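Local coordinates for 3,6-diketocamphane 1,6 monooxygenase (Pseudomonas putida, PDB 4UWM) that catalyses the FMNH2- and oxygen-dependent Baeyer-Villiger oxidation of a camphor-derived diketone to a lactone, as a homodimeric type II monooxygenase in (-)-camphor degradation, at the interface of chains A and B. Coordinates in Å, arbitrary orientation; residue numbers count along the deposited sequence, not the author numbering. Chains: chain A/B, 3,6-diketocamphane 1,6 monooxygenase.

Both contacts belong to the two-fold interface of the homodimer, and their C-alpha centres lie about 28 Å apart. Contact 1 is the apolar one, built around an indole from helix 85-98 of chain B that packs against chain A. Contact 2 is a meeting of loops, held by a backbone hydrogen bond between the chains, bridging waters and a few apolar contacts. No residue number is common to the two, but the 48-50 and 53-56 segments follow closely in sequence, and through the symmetry each chain offers both. Each contact also occurs with the chains exchanged, so the dimer is clasped at well-separated points.

Contact 1: the interface of chains A and B. Residues chain A 23, 53-56, 59; chain B 62, 94, 98.
B:Trp94 and A:Phe23 both swing their rings away from the backbone N, with CG anti to it (chi1 -170° and -156°), and the two side chains cross at about a right angle where CH2 of the indole reaches CD1 of the phenyl ring at 3.9 Å. The indole is sandwiched. Over one face lies the ring of A:Pro55, its CD centred above the plane and 3.5 Å from CD2 of B:Trp94, a CH-pi contact with both rings of the indole. On the opposite face sits CD1 of B:Ile98, from the same helix; that methyl also lies over the face of A:Phe23, offset toward the rim, 3.7 Å from its CD1, and so fills the angle between the two aromatic groups. On the A:Pro55 side, out toward the rim, A:Ile54 brings CG2 to 3.7 Å from CH2. A:Leu59 slides past the indole in the opposite direction and sets CD1 3.9 Å from CE3, displaced toward the B:Ile98 face. The indole NE1 reaches the backbone O of A:Asn53 through water 1, at 2.8 Å from NE1 to the water. An alanine in place of B:Trp94 would probably leave A:Pro55 and A:Ile54 facing a gap and water 1 without its indole partner. Beyond the sandwich, CB of A:Leu59 meets CB of B:Ala62 at 3.8 Å, bringing the 57-65 helices of both subunits together. In the luciferase-family fold, helix 85-98 of chain B thus packs against helices 19-35 and 57-65 of chain A and the loop that leads into the latter.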
# COMPACT_ATOMS: atom_id res chain seq x y z
N PHE A 23 -0.43 -3.09 13.08
CA PHE A 23 -0.36 -1.83 12.31
C PHE A 23 -0.19 -0.63 13.25
O PHE A 23 0.69 0.21 13.04
CB PHE A 23 -1.59 -1.72 11.40
CG PHE A 23 -1.38 -0.83 10.19
CD1 PHE A 23 -0.56 -1.24 9.14
CD2 PHE A 23 -2.04 0.41 10.09
CE1 PHE A 23 -0.39 -0.44 8.02
CE2 PHE A 23 -1.86 1.22 8.98
CZ PHE A 23 -1.02 0.79 7.94
N ASN A 53 4.39 -10.81 10.42
CA ASN A 53 3.01 -10.81 9.91
C ASN A 53 2.63 -9.56 9.11
O ASN A 53 1.49 -9.11 9.16
CB ASN A 53 2.02 -11.05 11.08
CG ASN A 53 2.08 -9.96 12.13
OD1 ASN A 53 2.97 -9.13 12.12
ND2 ASN A 53 1.09 -9.94 13.04
N ILE A 54 3.59 -8.99 8.37
CA ILE A 54 3.28 -7.84 7.52
C ILE A 54 3.52 -8.23 6.05
O ILE A 54 4.67 -8.38 5.64
CB ILE A 54 4.08 -6.56 7.93
CG1 ILE A 54 3.56 -6.02 9.29
CG2 ILE A 54 4.00 -5.46 6.86
CD1 ILE A 54 4.37 -4.84 9.83
N PRO A 55 2.43 -8.40 5.26
CA PRO A 55 2.60 -8.79 3.85
C PRO A 55 2.77 -7.58 2.93
O PRO A 55 3.05 -7.75 1.73
CB PRO A 55 1.27 -9.50 3.52
CG PRO A 55 0.27 -8.83 4.40
CD PRO A 55 1.02 -8.48 5.68
N ASN A 56 2.56 -6.38 3.47
CA ASN A 56 2.65 -5.16 2.66
C ASN A 56 3.30 -4.01 3.45
O ASN A 56 2.61 -3.13 3.95
CB ASN A 56 1.25 -4.72 2.16
CG ASN A 56 0.66 -5.66 1.12
OD1 ASN A 56 -0.02 -6.64 1.47
ND2 ASN A 56 0.87 -5.34 -0.16
N LEU A 59 2.23 -0.24 3.10
CA LEU A 59 1.05 0.32 3.78
C LEU A 59 1.42 1.02 5.08
O LEU A 59 0.92 2.12 5.39
CB LEU A 59 -0.03 -0.75 4.05
CG LEU A 59 -0.69 -1.48 2.88
CD1 LEU A 59 -1.95 -2.22 3.33
CD2 LEU A 59 -1.05 -0.56 1.75
N ALA B 62 -4.99 2.82 3.95
CA ALA B 62 -4.13 2.44 5.07
C ALA B 62 -3.73 3.62 5.96
O ALA B 62 -3.80 3.52 7.19
CB ALA B 62 -2.89 1.71 4.54
N TRP B 94 -5.59 -8.34 4.29
CA TRP B 94 -4.91 -7.75 5.43
C TRP B 94 -5.49 -6.37 5.74
O TRP B 94 -5.72 -6.01 6.90
CB TRP B 94 -3.37 -7.64 5.17
CG TRP B 94 -2.60 -7.26 6.39
CD1 TRP B 94 -2.68 -7.83 7.65
CD2 TRP B 94 -1.58 -6.26 6.47
NE1 TRP B 94 -1.80 -7.22 8.51
CE2 TRP B 94 -1.10 -6.26 7.80
CE3 TRP B 94 -1.04 -5.34 5.54
CZ2 TRP B 94 -0.10 -5.39 8.25
CZ3 TRP B 94 -0.02 -4.48 5.97
CH2 TRP B 94 0.45 -4.52 7.32
N ILE B 98 -7.21 -4.85 9.09
CA ILE B 98 -6.77 -3.62 9.77
C ILE B 98 -7.97 -2.67 10.06
O ILE B 98 -8.03 -2.03 11.11
CB ILE B 98 -5.74 -2.84 8.90
CG1 ILE B 98 -4.41 -3.62 8.85
CG2 ILE B 98 -5.49 -1.45 9.49
CD1 ILE B 98 -3.43 -3.10 7.81
O HOH W 1 -0.74 -8.30 10.80

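Contact 2: the interface of chains A and B. Residues chain A 184-186; chain B 48-50, 118.
A:Ala186 and B:Ser48 join two loops of this bacterial luciferase-family dimer by a backbone hydrogen bond. The amide N of A:Ala186 donates to the carbonyl O of B:Ser48 over 3.2 Å, nearly straight at the hydrogen (166°), but it comes down from well above the carbonyl plane instead of along a lone pair. Packing is tight around this bond. The methyl CB of A:Ala186 sits 3.3 Å from the backbone O of B:Gln49, and CD1 of B:Ile50 reaches CA of A:Ala186 at 3.7 Å. B:Ile50 has its CG1 branch anti to its own carbonyl carbon (chi1 -60°), which carries CG1 and CD1 toward the backbone carbonyls of A:Lys184 and A:Leu185.

Water takes over beside this close-fitting part. Water 2 bridges the carbonyl oxygens of A:Lys184 and B:Ser48, standing 2.7 Å from O of A:Lys184, so the B:Ser48 oxygen is shared by a direct and a water-borne link. Water 3, next to water 2, takes up the amide N of B:Ile50 at 3.0 Å and makes a longer link to the same A:Lys184 oxygen. A:Lys184 is poorly ordered, which makes its water links less certain. Packing is slack toward B:Met118 as well: its CE comes no nearer than 4.2 Å to CD2 of A:Leu185, a methyl that also rests 4.0 Å from CB of B:Ser48.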
# COMPACT_ATOMS: atom_id res chain seq x y z
N LYS A 184 -0.26 15.09 -20.95
CA LYS A 184 0.98 14.31 -20.92
C LYS A 184 0.87 13.16 -19.90
O LYS A 184 -0.01 13.16 -19.04
CB LYS A 184 2.16 15.21 -20.54
CG LYS A 184 2.37 16.45 -21.41
CD LYS A 184 3.12 16.15 -22.70
CE LYS A 184 3.99 17.33 -23.14
NZ LYS A 184 3.24 18.60 -23.31
N LEU A 185 1.77 12.20 -19.98
CA LEU A 185 1.80 11.10 -19.00
C LEU A 185 2.13 11.57 -17.57
O LEU A 185 2.93 12.48 -17.37
CB LEU A 185 2.84 10.07 -19.44
CG LEU A 185 2.38 9.26 -20.65
CD1 LEU A 185 3.57 8.64 -21.37
CD2 LEU A 185 1.40 8.19 -20.20
N ALA A 186 1.50 10.93 -16.57
CA ALA A 186 1.89 11.11 -15.16
C ALA A 186 3.38 10.87 -14.92
O ALA A 186 4.02 10.08 -15.65
CB ALA A 186 1.09 10.16 -14.28
N SER B 48 -1.34 6.45 -15.21
CA SER B 48 -0.87 7.26 -16.34
C SER B 48 -1.49 8.66 -16.49
O SER B 48 -1.14 9.39 -17.42
CB SER B 48 -1.10 6.48 -17.64
OG SER B 48 -2.47 6.36 -17.91
N GLN B 49 -2.39 9.03 -15.58
CA GLN B 49 -3.16 10.29 -15.70
C GLN B 49 -2.60 11.42 -14.82
O GLN B 49 -1.98 11.15 -13.80
CB GLN B 49 -4.61 10.03 -15.29
CG GLN B 49 -5.41 9.24 -16.31
CD GLN B 49 -5.62 10.01 -17.60
OE1 GLN B 49 -4.94 9.76 -18.57
NE2 GLN B 49 -6.56 10.96 -17.59
N ILE B 50 -2.86 12.67 -15.20
CA ILE B 50 -2.42 13.86 -14.42
C ILE B 50 -3.38 14.28 -13.30
O ILE B 50 -2.97 14.38 -12.13
CB ILE B 50 -2.09 15.07 -15.33
CG1 ILE B 50 -0.97 14.72 -16.31
CG2 ILE B 50 -1.76 16.34 -14.53
CD1 ILE B 50 0.39 14.49 -15.68
N MET B 118 1.76 -0.19 -19.96
CA MET B 118 2.76 -0.28 -18.89
C MET B 118 2.78 -1.65 -18.25
O MET B 118 3.84 -2.18 -17.91
CB MET B 118 2.51 0.78 -17.80
CG MET B 118 2.67 2.21 -18.25
SD MET B 118 1.94 3.33 -17.04
CE MET B 118 2.40 4.91 -17.76
O HOH W 2 -1.87 11.21 -19.36
O HOH W 3 -3.20 12.99 -18.21